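Long-range contacts in nicotinate-nucleotide diphosphorylase (Carboxylating) (Streptococcus pyogenes GA06023, PDB 5HUO), which probably catalyses the decarboxylating transfer of phosphoribosyl from phosphoribosyl diphosphate to quinolinate, yielding nicotinate mononucleotide for NAD biosynthesis: residues G77-L82 against F103-R108; G141-T146 against V178-G183. One frame throughout, in Å; residues are numbered along the deposited sequence.

Following the chain from the N terminus, contact 1 brings residues 103-108 back to 77-82, closing a loop that holds helix 82-92 and strand 95-98. The chain then passes through strands 108-109 and 114-119 into the long helix 122-153. Contact 2 starts on that helix at 141-146 and closes around strand 159-161 and most of helix 171-180. The two are in series, neither nested nor crossed, yet their centres lie only 9 Å apart. V78 N probably bonds S144 OG at 2.7 Å, and V180 packs against the backbone of L79 and G106. Together they tie the 77-82 and 103-108 segments to helices 122-153 and 171-180.

Contact 1: residues G77-L82 against F103-R108; sequences GVLAGL and FKDGDR
A single antiparallel bridge, V78 with R108, a type II turn and an aspartate at a helix N-terminus make up this contact in the N-terminal domain of the quinolinate phosphoribosyltransferase fold. V78 and R108 form a non-hydrogen-bonded pair, with CA atoms 4.7 Å apart. One residue on, L79 is held at both backbone polar atoms: L79 N gives a bond to D107 O (3.0 Å), and L79 O accepts from G106 N (2.8 Å). Both partners, D107 O and G106 N, belong to the type II turn K104-D107, closed by D107 N to K104 O; its third position is G106, with a positive phi. D107 also steadies the turn from within, its OD2 receiving K104 N from well above the carboxylate plane.

D105 supplies the side-chain part. Its two oxygens take neighbouring amides at the start of helix 82-92: OD1 accepts L82 N through its syn lone pair (3.0 Å), whereas OD2 meets the N-cap amide G81 N at 2.9 Å from 42° out of the carboxylate plane. The N-H groups of a helix's first turn would be expected to stabilise such a carboxylate. With D105 CG beside its own backbone N (chi1 -80°), the carboxylate reaches the G81 and L82 amides, crossing the L79 side chain at about a right angle. L79 extends with CG opposite its backbone N (chi1 173°) and lays CD2 against K104 O (3.5 Å) and F103 CB (4.0 Å), while L82 CD2 approaches F103 O at 3.6 Å.

Beyond the segments, Y176 OH of helix 171-180 hydrogen-bonds D105 OD2, and V180 packs on A80 and D105. Helix 122-153 backs the 77-82 segment through L136, S140, A143 and A147, and strand 114-119 receives L82 through V115 and L116.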
# COMPACT_ATOMS: atom_id res chain seq x y z
N GLY A 77 -5.92 37.02 -6.70
CA GLY A 77 -6.68 35.94 -7.25
C GLY A 77 -7.67 35.38 -6.26
O GLY A 77 -8.17 36.09 -5.40
N VAL A 78 -7.93 34.09 -6.39
CA VAL A 78 -8.87 33.40 -5.52
C VAL A 78 -8.21 32.33 -4.68
O VAL A 78 -7.40 31.60 -5.16
CB VAL A 78 -9.99 32.77 -6.33
CG1 VAL A 78 -11.05 32.16 -5.44
CG2 VAL A 78 -10.63 33.83 -7.19
N LEU A 79 -8.60 32.27 -3.42
CA LEU A 79 -7.99 31.34 -2.43
C LEU A 79 -8.64 30.00 -2.49
O LEU A 79 -9.86 29.88 -2.35
CB LEU A 79 -8.08 31.86 -1.00
CG LEU A 79 -7.64 30.95 0.15
CD1 LEU A 79 -6.14 30.72 0.16
CD2 LEU A 79 -8.09 31.53 1.50
N ALA A 80 -7.83 28.97 -2.70
CA ALA A 80 -8.33 27.56 -2.70
C ALA A 80 -7.28 26.64 -2.14
O ALA A 80 -6.10 26.76 -2.47
CB ALA A 80 -8.74 27.11 -4.11
N GLY A 81 -7.74 25.69 -1.35
CA GLY A 81 -6.86 24.68 -0.74
C GLY A 81 -6.31 25.03 0.63
O GLY A 81 -5.35 24.46 1.08
N LEU A 82 -6.94 25.93 1.31
CA LEU A 82 -6.47 26.37 2.64
C LEU A 82 -6.44 25.22 3.69
O LEU A 82 -5.49 25.10 4.42
CB LEU A 82 -7.36 27.48 3.18
CG LEU A 82 -6.84 28.13 4.46
CD1 LEU A 82 -5.57 28.93 4.18
CD2 LEU A 82 -7.88 29.05 5.06
N PHE A 103 -10.19 34.14 6.75
CA PHE A 103 -10.10 33.75 5.31
C PHE A 103 -10.62 32.36 5.09
O PHE A 103 -10.41 31.47 5.89
CB PHE A 103 -8.63 33.78 4.78
CG PHE A 103 -8.20 35.06 4.17
CD1 PHE A 103 -8.63 35.44 2.91
CD2 PHE A 103 -7.35 35.91 4.87
CE1 PHE A 103 -8.25 36.65 2.36
CE2 PHE A 103 -6.96 37.15 4.32
CZ PHE A 103 -7.42 37.52 3.07
N LYS A 104 -11.31 32.16 3.99
CA LYS A 104 -11.70 30.80 3.59
C LYS A 104 -11.69 30.61 2.10
O LYS A 104 -11.63 31.58 1.31
CB LYS A 104 -13.05 30.37 4.17
CG LYS A 104 -14.21 31.25 3.81
CD LYS A 104 -15.35 31.02 4.79
CE LYS A 104 -16.49 32.03 4.58
NZ LYS A 104 -17.35 31.64 3.42
N ASP A 105 -11.70 29.34 1.69
CA ASP A 105 -11.64 29.01 0.25
C ASP A 105 -12.81 29.72 -0.44
O ASP A 105 -13.89 29.77 0.08
CB ASP A 105 -11.69 27.51 -0.00
CG ASP A 105 -10.37 26.86 0.19
OD1 ASP A 105 -9.38 27.54 0.58
OD2 ASP A 105 -10.26 25.63 -0.02
N GLY A 106 -12.49 30.35 -1.56
CA GLY A 106 -13.41 31.18 -2.34
C GLY A 106 -13.14 32.66 -2.28
O GLY A 106 -13.61 33.41 -3.14
N ASP A 107 -12.52 33.10 -1.19
CA ASP A 107 -12.29 34.55 -0.92
C ASP A 107 -11.29 35.12 -1.85
O ASP A 107 -10.41 34.43 -2.29
CB ASP A 107 -11.81 34.80 0.50
CG ASP A 107 -12.88 34.57 1.55
OD1 ASP A 107 -14.04 34.29 1.18
OD2 ASP A 107 -12.56 34.62 2.76
N ARG A 108 -11.46 36.38 -2.18
CA ARG A 108 -10.53 37.08 -3.07
C ARG A 108 -9.30 37.45 -2.29
O ARG A 108 -9.38 37.76 -1.14
CB ARG A 108 -11.17 38.29 -3.78
CG ARG A 108 -12.09 37.83 -4.92
CD ARG A 108 -12.04 38.71 -6.18
NE ARG A 108 -13.28 38.67 -7.01
CZ ARG A 108 -14.35 39.46 -6.85
NH1 ARG A 108 -14.41 40.39 -5.87
NH2 ARG A 108 -15.41 39.32 -7.66

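Contact 2: residues G141-T146 against V178-G183; sequences GIASMT and VRVGGG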
# COMPACT_ATOMS: atom_id res chain seq x y z
N GLY A 141 -4.28 28.69 -7.91
CA GLY A 141 -4.04 28.98 -9.34
C GLY A 141 -5.18 28.55 -10.22
O GLY A 141 -5.65 29.33 -11.06
N ILE A 142 -5.68 27.35 -9.96
CA ILE A 142 -6.82 26.82 -10.70
C ILE A 142 -8.09 27.60 -10.38
O ILE A 142 -8.87 27.94 -11.28
CB ILE A 142 -7.01 25.33 -10.42
CG1 ILE A 142 -5.89 24.55 -11.11
CG2 ILE A 142 -8.36 24.83 -10.91
CD1 ILE A 142 -5.81 23.09 -10.67
N ALA A 143 -8.31 27.85 -9.10
CA ALA A 143 -9.53 28.58 -8.67
C ALA A 143 -9.57 29.97 -9.31
O ALA A 143 -10.57 30.38 -9.89
CB ALA A 143 -9.60 28.68 -7.18
N SER A 144 -8.42 30.62 -9.25
CA SER A 144 -8.22 31.95 -9.84
C SER A 144 -8.57 31.93 -11.33
O SER A 144 -9.32 32.78 -11.86
CB SER A 144 -6.80 32.40 -9.64
OG SER A 144 -6.51 32.67 -8.26
N MET A 145 -8.01 30.96 -12.02
CA MET A 145 -8.21 30.88 -13.47
C MET A 145 -9.68 30.61 -13.82
O MET A 145 -10.21 31.20 -14.75
CB MET A 145 -7.30 29.83 -14.09
CG MET A 145 -7.24 29.93 -15.59
SD MET A 145 -6.18 28.61 -16.16
CE MET A 145 -6.36 28.76 -17.96
N THR A 146 -10.28 29.69 -13.08
CA THR A 146 -11.71 29.37 -13.23
C THR A 146 -12.57 30.64 -13.03
O THR A 146 -13.38 31.00 -13.88
CB THR A 146 -12.15 28.31 -12.24
OG1 THR A 146 -11.40 27.12 -12.47
CG2 THR A 146 -13.63 28.01 -12.39
N VAL A 178 -11.71 24.11 -9.05
CA VAL A 178 -12.66 24.62 -10.01
C VAL A 178 -14.02 25.03 -9.35
O VAL A 178 -14.58 26.05 -9.70
CB VAL A 178 -12.95 23.58 -11.11
CG1 VAL A 178 -14.12 24.02 -12.00
CG2 VAL A 178 -11.69 23.35 -11.94
N ARG A 179 -14.56 24.23 -8.45
CA ARG A 179 -15.83 24.61 -7.78
C ARG A 179 -15.61 25.85 -6.98
O ARG A 179 -16.40 26.77 -7.01
CB ARG A 179 -16.33 23.54 -6.84
CG ARG A 179 -16.79 22.32 -7.56
CD ARG A 179 -18.21 22.50 -8.13
NE ARG A 179 -19.26 22.32 -7.12
CZ ARG A 179 -20.52 22.70 -7.31
NH1 ARG A 179 -20.92 23.25 -8.43
NH2 ARG A 179 -21.41 22.56 -6.33
N VAL A 180 -14.48 25.91 -6.31
CA VAL A 180 -14.13 27.06 -5.48
C VAL A 180 -14.10 28.34 -6.31
O VAL A 180 -14.49 29.38 -5.87
CB VAL A 180 -12.79 26.81 -4.74
CG1 VAL A 180 -12.35 28.05 -3.97
CG2 VAL A 180 -12.90 25.63 -3.79
N GLY A 181 -13.62 28.25 -7.52
CA GLY A 181 -13.46 29.42 -8.38
C GLY A 181 -14.74 29.81 -9.05
O GLY A 181 -14.74 30.69 -9.96
N GLY A 182 -15.80 29.10 -8.71
CA GLY A 182 -17.14 29.34 -9.33
C GLY A 182 -17.52 28.51 -10.50
O GLY A 182 -18.51 28.77 -11.19
N GLY A 183 -16.70 27.53 -10.76
CA GLY A 183 -16.93 26.61 -11.87
C GLY A 183 -17.73 25.44 -11.38
O GLY A 183 -18.13 25.34 -10.21
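A143 on helix 122-153 and G181, the residue just after helix 171-180, are the nearest CA pair of the two segments, 4.0 Å apart. G181 CA lies 3.4 Å from A143 O, with an angle of 136° at the hydrogen, which fits a CA-H...O contact. G181, with no side chain, brings its CA directly against the 141-146 backbone. Beside this point, T146 directs its methyl into the end of the other helix: CG2 touches V178 O and G183 N, each at 3.5 Å. I142 CG2 meets V178 CG2 at 3.8 Å, a methyl that the T146 hydroxyl also approaches. The T146 and V178 side chains cross at about a right angle.

Two features set these groups in place. T146 OG1 bends back along its own helix and donates to I142 O (2.9 Å), arriving 39° out of the carbonyl plane; that oxygen therefore serves both T146 N and T146 OG1. A chi1 of -61° places the hydroxyl beside the backbone N and leaves CG2 anti to that nitrogen, facing the partner segment. Across the contact, the helix ending at V180 closes in a Schellman motif: G183 N bonds V178 O (2.8 Å) and G182 N bonds R179 O (2.9 Å), with G182 at a positive phi. The T146 methyl thus rests on both atoms of the first of these bonds.

Further out, I142 also touches E174 and A177 of helix 171-180, and R179 turns from the contact toward Y217 of the second subunit. Helix 122-153 thus packs against the C-terminal end of helix 171-180, and helix 294-297 adjoins both, with L295 on T146 and T296 on V178.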